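Local coordinates for protein induced by osmotic stress (Scheffersomyces stipitis, PDB 5YWN), which probably catalyses the NADP(H)-dependent reduction of ketones, including haloketones, as a reductase of the dihydroflavonol-4-reductase subfamily, at residues N217-P229 with P280-H292. The protein carries 1 engineered substitution. Residues are numbered along the deposited sequence; the frame is centred on the assembly and turned at random.
Sequences NSVLKLNKDDDVP and PQLADKLPVGKPH
Pro-287, the most covered residue of this contact, packs against the Asn-223 to Asp-226 turn. CB lies 3.4 Å from Asp-226 O and approaches Lys-224 O; CG nears Asp-226 O and Asn-223 O. CD meets Asn-223 O and lies 3.9 Å from CB of Leu-222, whose side chain crosses the ring at about a right angle. The carbonyl contacts are van der Waals; proline has no N-H to offer. Without CG and CD, as with an alanine here, Leu-222 would probably lose most of its apolar contact with this residue, and a gap is likely to open under the turn.

The turn is type I, closed by Asp-226 N to Asn-223 O. Asn-223 OD1 accepts from Asp-225 N in the carbonyl plane, an Asx turn. Asp-226 OD2 takes Asn-223 N at 2.8 Å, on its anti side.

No hydrogen bond joins 217-229 to 280-292. Asn-223 CA makes a CA-H...O contact with Lys-285 O at 3.5 Å. CB of Leu-286 points away from 217-229, but CG, anti to the carbonyl carbon (chi1 -60°), carries CD2 back to 3.4 Å from Val-219 O. Leu-220 CD2 touches Leu-282 CD1 at 3.7 Å. Val-228 CG2 packs 3.6 Å from Gly-289 CA; a CB on Gly-289 would run into that methyl, and the positive phi also suits glycine.

Both loops lie at the edge of this Rossmann-type protein, outside its seven-stranded parallel sheet and away from the NADP(+) site. Val-219 and Val-228 rest on helix 268-278, and Leu-220 on helix 318-332.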
ATOM      1  N   ASN A 217     -14.961   5.904   2.237  1.00 26.84           N
ATOM      2  CA  ASN A 217     -16.230   5.291   1.945  1.00 27.82           C
ATOM      3  C   ASN A 217     -17.261   5.202   3.083  1.00 31.77           C
ATOM      4  O   ASN A 217     -18.431   5.227   2.855  1.00 32.30           O
ATOM      5  CB  ASN A 217     -16.025   4.002   1.191  1.00 29.74           C
ATOM      6  CG  ASN A 217     -15.183   4.204  -0.041  1.00 31.59           C
ATOM      7  OD1 ASN A 217     -15.330   5.155  -0.732  1.00 31.78           O
ATOM      8  ND2 ASN A 217     -14.327   3.299  -0.303  1.00 31.72           N
ATOM      9  N   SER A 218     -16.781   5.208   4.299  1.00 29.66           N
ATOM     10  CA  SER A 218     -17.584   5.223   5.470  1.00 31.77           C
ATOM     11  C   SER A 218     -18.458   6.491   5.606  1.00 31.05           C
ATOM     12  O   SER A 218     -19.408   6.478   6.297  1.00 29.95           O
ATOM     13  CB  SER A 218     -16.715   5.054   6.699  1.00 29.75           C
ATOM     14  OG  SER A 218     -15.895   6.155   6.884  1.00 27.94           O
ATOM     15  N   VAL A 219     -18.117   7.542   4.898  1.00 27.81           N
ATOM     16  CA  VAL A 219     -18.862   8.763   4.992  1.00 27.87           C
ATOM     17  C   VAL A 219     -20.303   8.544   4.580  1.00 25.80           C
ATOM     18  O   VAL A 219     -21.133   9.199   5.020  1.00 30.28           O
ATOM     19  CB  VAL A 219     -18.280   9.943   4.204  1.00 27.23           C
ATOM     20  CG1 VAL A 219     -16.836  10.111   4.452  1.00 33.05           C
ATOM     21  CG2 VAL A 219     -18.550   9.829   2.736  1.00 30.50           C
ATOM     22  N   LEU A 220     -20.519   7.601   3.703  1.00 30.40           N
ATOM     23  CA  LEU A 220     -21.807   7.213   3.214  1.00 30.84           C
ATOM     24  C   LEU A 220     -22.690   6.633   4.317  1.00 33.59           C
ATOM     25  O   LEU A 220     -23.851   6.637   4.215  1.00 35.10           O
ATOM     26  CB  LEU A 220     -21.668   6.253   2.051  1.00 31.04           C
ATOM     27  CG  LEU A 220     -20.926   6.770   0.830  1.00 33.32           C
ATOM     28  CD1 LEU A 220     -21.064   5.855  -0.362  1.00 31.68           C
ATOM     29  CD2 LEU A 220     -21.410   8.143   0.479  1.00 32.24           C
ATOM     30  N   LYS A 221     -22.086   6.152   5.373  1.00 34.60           N
ATOM     31  CA  LYS A 221     -22.808   5.649   6.500  1.00 34.51           C
ATOM     32  C   LYS A 221     -23.168   6.664   7.579  1.00 36.21           C
ATOM     33  O   LYS A 221     -23.849   6.345   8.517  1.00 34.06           O
ATOM     34  CB  LYS A 221     -22.053   4.518   7.079  1.00 33.32           C
ATOM     35  CG  LYS A 221     -21.900   3.376   6.126  1.00 34.40           C
ATOM     36  CD  LYS A 221     -20.505   2.839   6.182  1.00 38.13           C
ATOM     37  CE  LYS A 221     -20.470   1.347   6.121  1.00 40.76           C
ATOM     38  NZ  LYS A 221     -19.593   0.739   5.116  1.00 53.00           N
ATOM     39  N   LEU A 222     -22.708   7.883   7.422  1.00 31.16           N
ATOM     40  CA  LEU A 222     -23.083   8.919   8.311  1.00 36.37           C
ATOM     41  C   LEU A 222     -24.544   9.304   8.100  1.00 36.35           C
ATOM     42  O   LEU A 222     -25.115   9.044   7.103  1.00 41.06           O
ATOM     43  CB  LEU A 222     -22.208  10.129   8.157  1.00 31.83           C
ATOM     44  CG  LEU A 222     -20.733   9.981   8.430  1.00 31.66           C
ATOM     45  CD1 LEU A 222     -20.029  11.219   7.973  1.00 30.29           C
ATOM     46  CD2 LEU A 222     -20.460   9.734   9.890  1.00 29.82           C
ATOM     47  N   ASN A 223     -25.121   9.916   9.079  1.00 38.03           N
ATOM     48  CA  ASN A 223     -26.445  10.459   8.949  1.00 38.45           C
ATOM     49  C   ASN A 223     -26.417  11.890   9.398  1.00 36.91           C
ATOM     50  O   ASN A 223     -25.480  12.316  10.001  1.00 33.45           O
ATOM     51  CB  ASN A 223     -27.497   9.631   9.708  1.00 41.90           C
ATOM     52  CG  ASN A 223     -27.370   9.755  11.202  1.00 44.81           C
ATOM     53  OD1 ASN A 223     -27.253  10.837  11.743  1.00 41.68           O
ATOM     54  ND2 ASN A 223     -27.398   8.620  11.880  1.00 52.76           N
ATOM     55  N   LYS A 224     -27.490  12.599   9.132  1.00 37.04           N
ATOM     56  CA  LYS A 224     -27.493  14.047   9.152  1.00 36.37           C
ATOM     57  C   LYS A 224     -27.102  14.627  10.476  1.00 33.70           C
ATOM     58  O   LYS A 224     -26.598  15.668  10.517  1.00 36.70           O
ATOM     59  CB  LYS A 224     -28.807  14.633   8.688  1.00 33.33           C
ATOM     60  CG  LYS A 224     -29.998  14.314   9.532  1.00 36.41           C
ATOM     61  CD  LYS A 224     -31.119  15.335   9.360  1.00 43.29           C
ATOM     62  CE  LYS A 224     -32.456  14.710   9.698  1.00 43.22           C
ATOM     63  NZ  LYS A 224     -33.586  15.095   8.833  1.00 44.76           N
ATOM     64  N   ASP A 225     -27.359  13.929  11.549  1.00 32.61           N
ATOM     65  CA  ASP A 225     -27.048  14.415  12.875  1.00 36.05           C
ATOM     66  C   ASP A 225     -25.707  13.988  13.469  1.00 38.21           C
ATOM     67  O   ASP A 225     -25.332  14.439  14.488  1.00 35.58           O
ATOM     68  CB  ASP A 225     -28.165  14.026  13.798  1.00 36.68           C
ATOM     69  CG  ASP A 225     -29.435  14.717  13.463  1.00 45.50           C
ATOM     70  OD1 ASP A 225     -29.427  15.914  13.153  1.00 49.37           O
ATOM     71  OD2 ASP A 225     -30.433  14.058  13.454  1.00 50.77           O
ATOM     72  N   ASP A 226     -24.994  13.147  12.766  1.00 35.93           N
ATOM     73  CA  ASP A 226     -23.712  12.688  13.161  1.00 34.60           C
ATOM     74  C   ASP A 226     -22.692  13.800  13.181  1.00 34.62           C
ATOM     75  O   ASP A 226     -22.850  14.803  12.568  1.00 33.46           O
ATOM     76  CB  ASP A 226     -23.246  11.672  12.160  1.00 34.84           C
ATOM     77  CG  ASP A 226     -23.625  10.278  12.513  1.00 35.81           C
ATOM     78  OD1 ASP A 226     -23.545   9.929  13.670  1.00 40.95           O
ATOM     79  OD2 ASP A 226     -23.965   9.514  11.628  1.00 35.25           O
ATOM     80  N   ASP A 227     -21.636  13.593  13.927  1.00 36.90           N
ATOM     81  CA  ASP A 227     -20.518  14.508  13.939  1.00 38.08           C
ATOM     82  C   ASP A 227     -19.691  14.408  12.648  1.00 35.23           C
ATOM     83  O   ASP A 227     -19.703  13.428  11.973  1.00 33.52           O
ATOM     84  CB  ASP A 227     -19.634  14.246  15.131  1.00 34.80           C
ATOM     85  CG  ASP A 227     -20.286  14.632  16.478  1.00 51.60           C
ATOM     86  OD1 ASP A 227     -21.075  15.581  16.557  1.00 58.03           O
ATOM     87  OD2 ASP A 227     -19.979  14.008  17.490  1.00 57.49           O
ATOM     88  N   VAL A 228     -18.976  15.456  12.346  1.00 34.56           N
ATOM     89  CA  VAL A 228     -18.001  15.413  11.313  1.00 31.45           C
ATOM     90  C   VAL A 228     -16.953  14.383  11.716  1.00 32.65           C
ATOM     91  O   VAL A 228     -16.507  14.384  12.813  1.00 30.63           O
ATOM     92  CB  VAL A 228     -17.315  16.773  11.165  1.00 33.02           C
ATOM     93  CG1 VAL A 228     -16.158  16.706  10.194  1.00 28.73           C
ATOM     94  CG2 VAL A 228     -18.300  17.862  10.782  1.00 31.98           C
ATOM     95  N   PRO A 229     -16.517  13.536  10.816  1.00 31.87           N
ATOM     96  CA  PRO A 229     -15.492  12.563  11.175  1.00 30.59           C
ATOM     97  C   PRO A 229     -14.228  13.238  11.598  1.00 30.03           C
ATOM     98  O   PRO A 229     -13.956  14.248  11.111  1.00 29.18           O
ATOM     99  CB  PRO A 229     -15.249  11.823   9.894  1.00 31.97           C
ATOM    100  CG  PRO A 229     -16.507  11.942   9.175  1.00 36.71           C
ATOM    101  CD  PRO A 229     -17.019  13.303   9.472  1.00 29.74           C
ATOM    102  N   PRO A 280     -24.785  15.599  -4.463  1.00 26.06           N
ATOM    103  CA  PRO A 280     -25.741  16.482  -3.829  1.00 26.51           C
ATOM    104  C   PRO A 280     -27.073  15.831  -3.466  1.00 27.48           C
ATOM    105  O   PRO A 280     -27.741  16.349  -2.663  1.00 29.35           O
ATOM    106  CB  PRO A 280     -25.883  17.626  -4.811  1.00 26.47           C
ATOM    107  CG  PRO A 280     -25.518  17.078  -6.098  1.00 26.22           C
ATOM    108  CD  PRO A 280     -24.558  15.976  -5.857  1.00 24.22           C
ATOM    109  N   GLN A 281     -27.378  14.689  -4.037  1.00 26.32           N
ATOM    110  CA  GLN A 281     -28.450  13.866  -3.595  1.00 27.99           C
ATOM    111  C   GLN A 281     -28.234  13.313  -2.215  1.00 27.68           C
ATOM    112  O   GLN A 281     -29.133  12.933  -1.615  1.00 27.48           O
ATOM    113  CB  GLN A 281     -28.803  12.765  -4.581  1.00 29.14           C
ATOM    114  CG  GLN A 281     -27.876  11.579  -4.643  1.00 29.79           C
ATOM    115  CD  GLN A 281     -26.632  11.864  -5.425  1.00 27.98           C
ATOM    116  OE1 GLN A 281     -26.247  12.964  -5.554  1.00 28.69           O
ATOM    117  NE2 GLN A 281     -26.007  10.852  -5.909  1.00 30.81           N
ATOM    118  N   LEU A 282     -27.009  13.266  -1.751  1.00 30.01           N
ATOM    119  CA  LEU A 282     -26.699  12.790  -0.409  1.00 30.02           C
ATOM    120  C   LEU A 282     -26.653  13.875   0.669  1.00 30.09           C
ATOM    121  O   LEU A 282     -26.462  13.603   1.833  1.00 29.99           O
ATOM    122  CB  LEU A 282     -25.400  12.021  -0.406  1.00 30.88           C
ATOM    123  CG  LEU A 282     -25.168  10.897  -1.382  1.00 32.68           C
ATOM    124  CD1 LEU A 282     -23.778  10.342  -1.272  1.00 28.12           C
ATOM    125  CD2 LEU A 282     -26.206   9.820  -1.271  1.00 29.53           C
ATOM    126  N   ALA A 283     -26.836  15.107   0.245  1.00 30.42           N
ATOM    127  CA  ALA A 283     -26.636  16.242   1.097  1.00 29.14           C
ATOM    128  C   ALA A 283     -27.541  16.213   2.287  1.00 35.37           C
ATOM    129  O   ALA A 283     -27.128  16.494   3.367  1.00 32.46           O
ATOM    130  CB  ALA A 283     -26.879  17.501   0.333  1.00 31.61           C
ATOM    131  N   ASP A 284     -28.779  15.856   2.053  1.00 32.58           N
ATOM    132  CA  ASP A 284     -29.764  15.786   3.098  1.00 34.66           C
ATOM    133  C   ASP A 284     -29.609  14.609   4.036  1.00 33.80           C
ATOM    134  O   ASP A 284     -30.234  14.555   5.030  1.00 34.90           O
ATOM    135  CB  ASP A 284     -31.204  15.939   2.600  1.00 33.89           C
ATOM    136  CG  ASP A 284     -31.610  14.912   1.597  1.00 38.15           C
ATOM    137  OD1 ASP A 284     -30.916  13.946   1.388  1.00 37.07           O
ATOM    138  OD2 ASP A 284     -32.656  15.087   0.991  1.00 40.77           O
ATOM    139  N   LYS A 285     -28.788  13.678   3.655  1.00 29.27           N
ATOM    140  CA  LYS A 285     -28.518  12.513   4.425  1.00 33.15           C
ATOM    141  C   LYS A 285     -27.174  12.520   5.139  1.00 34.36           C
ATOM    142  O   LYS A 285     -26.788  11.525   5.649  1.00 35.50           O
ATOM    143  CB  LYS A 285     -28.623  11.279   3.550  1.00 35.56           C
ATOM    144  CG  LYS A 285     -29.985  11.079   2.940  1.00 39.35           C
ATOM    145  CD  LYS A 285     -29.865  10.431   1.588  1.00 40.32           C
ATOM    146  CE  LYS A 285     -30.672  11.179   0.560  1.00 40.75           C
ATOM    147  NZ  LYS A 285     -30.614  10.446  -0.700  1.00 45.20           N
ATOM    148  N   LEU A 286     -26.488  13.646   5.158  1.00 29.29           N
ATOM    149  CA  LEU A 286     -25.187  13.752   5.705  1.00 29.86           C
ATOM    150  C   LEU A 286     -25.026  14.980   6.553  1.00 29.66           C
ATOM    151  O   LEU A 286     -25.706  15.940   6.387  1.00 28.35           O
ATOM    152  CB  LEU A 286     -24.144  13.797   4.616  1.00 28.96           C
ATOM    153  CG  LEU A 286     -23.947  12.689   3.600  1.00 26.97           C
ATOM    154  CD1 LEU A 286     -22.899  13.048   2.600  1.00 24.08           C
ATOM    155  CD2 LEU A 286     -23.630  11.392   4.243  1.00 31.81           C
ATOM    156  N   PRO A 287     -24.063  14.975   7.451  1.00 30.28           N
ATOM    157  CA  PRO A 287     -23.778  16.192   8.217  1.00 30.70           C
ATOM    158  C   PRO A 287     -23.131  17.281   7.379  1.00 28.50           C
ATOM    159  O   PRO A 287     -22.599  16.997   6.367  1.00 24.91           O
ATOM    160  CB  PRO A 287     -22.838  15.725   9.307  1.00 26.24           C
ATOM    161  CG  PRO A 287     -22.509  14.332   9.002  1.00 29.34           C
ATOM    162  CD  PRO A 287     -23.082  13.934   7.717  1.00 26.37           C
ATOM    163  N   VAL A 288     -23.244  18.507   7.837  1.00 28.77           N
ATOM    164  CA  VAL A 288     -22.691  19.671   7.183  1.00 31.02           C
ATOM    165  C   VAL A 288     -21.376  20.161   7.773  1.00 27.78           C
ATOM    166  O   VAL A 288     -20.504  20.514   7.102  1.00 28.23           O
ATOM    167  CB  VAL A 288     -23.708  20.841   7.153  1.00 31.64           C
ATOM    168  CG1 VAL A 288     -23.220  21.943   6.260  1.00 28.13           C
ATOM    169  CG2 VAL A 288     -25.062  20.383   6.675  1.00 27.88           C
ATOM    170  N   GLY A 289     -21.296  20.174   9.078  1.00 32.35           N
ATOM    171  CA  GLY A 289     -20.181  20.735   9.780  1.00 28.01           C
ATOM    172  C   GLY A 289     -19.981  22.188   9.470  1.00 30.10           C
ATOM    173  O   GLY A 289     -20.897  22.922   9.457  1.00 22.29           O
ATOM    174  N   LYS A 290     -18.741  22.551   9.207  1.00 27.80           N
ATOM    175  CA  LYS A 290     -18.361  23.899   8.954  1.00 26.54           C
ATOM    176  C   LYS A 290     -17.582  23.944   7.689  1.00 26.91           C
ATOM    177  O   LYS A 290     -16.410  23.844   7.702  1.00 29.83           O
ATOM    178  CB  LYS A 290     -17.586  24.492  10.126  1.00 32.10           C
ATOM    179  CG  LYS A 290     -18.379  24.508  11.409  1.00 38.62           C
ATOM    180  CD  LYS A 290     -17.829  25.503  12.401  1.00 49.01           C
ATOM    181  CE  LYS A 290     -16.676  24.931  13.202  1.00 51.24           C
ATOM    182  NZ  LYS A 290     -16.695  23.449  13.419  1.00 50.10           N
ATOM    183  N   PRO A 291     -18.248  24.108   6.570  1.00 25.97           N
ATOM    184  CA  PRO A 291     -17.582  23.940   5.292  1.00 27.39           C
ATOM    185  C   PRO A 291     -16.423  24.866   5.073  1.00 25.78           C
ATOM    186  O   PRO A 291     -16.509  25.984   5.379  1.00 27.43           O
ATOM    187  CB  PRO A 291     -18.672  24.212   4.288  1.00 30.25           C
ATOM    188  CG  PRO A 291     -19.928  24.032   4.999  1.00 28.75           C
ATOM    189  CD  PRO A 291     -19.699  24.118   6.440  1.00 26.30           C
ATOM    190  N   HIS A 292     -15.320  24.313   4.614  1.00 26.39           N
ATOM    191  CA  HIS A 292     -14.082  25.017   4.330  1.00 21.88           C
ATOM    192  C   HIS A 292     -13.436  25.695   5.517  1.00 26.95           C
ATOM    193  O   HIS A 292     -12.752  26.623   5.368  1.00 25.20           O
ATOM    194  CB  HIS A 292     -14.244  25.930   3.119  1.00 25.92           C
ATOM    195  CG  HIS A 292     -14.882  25.233   1.970  1.00 24.16           C
ATOM    196  ND1 HIS A 292     -14.312  24.149   1.363  1.00 23.90           N
ATOM    197  CD2 HIS A 292     -16.086  25.387   1.397  1.00 26.62           C
ATOM    198  CE1 HIS A 292     -15.116  23.697   0.434  1.00 26.88           C
ATOM    199  NE2 HIS A 292     -16.188  24.451   0.415  1.00 27.83           N
TER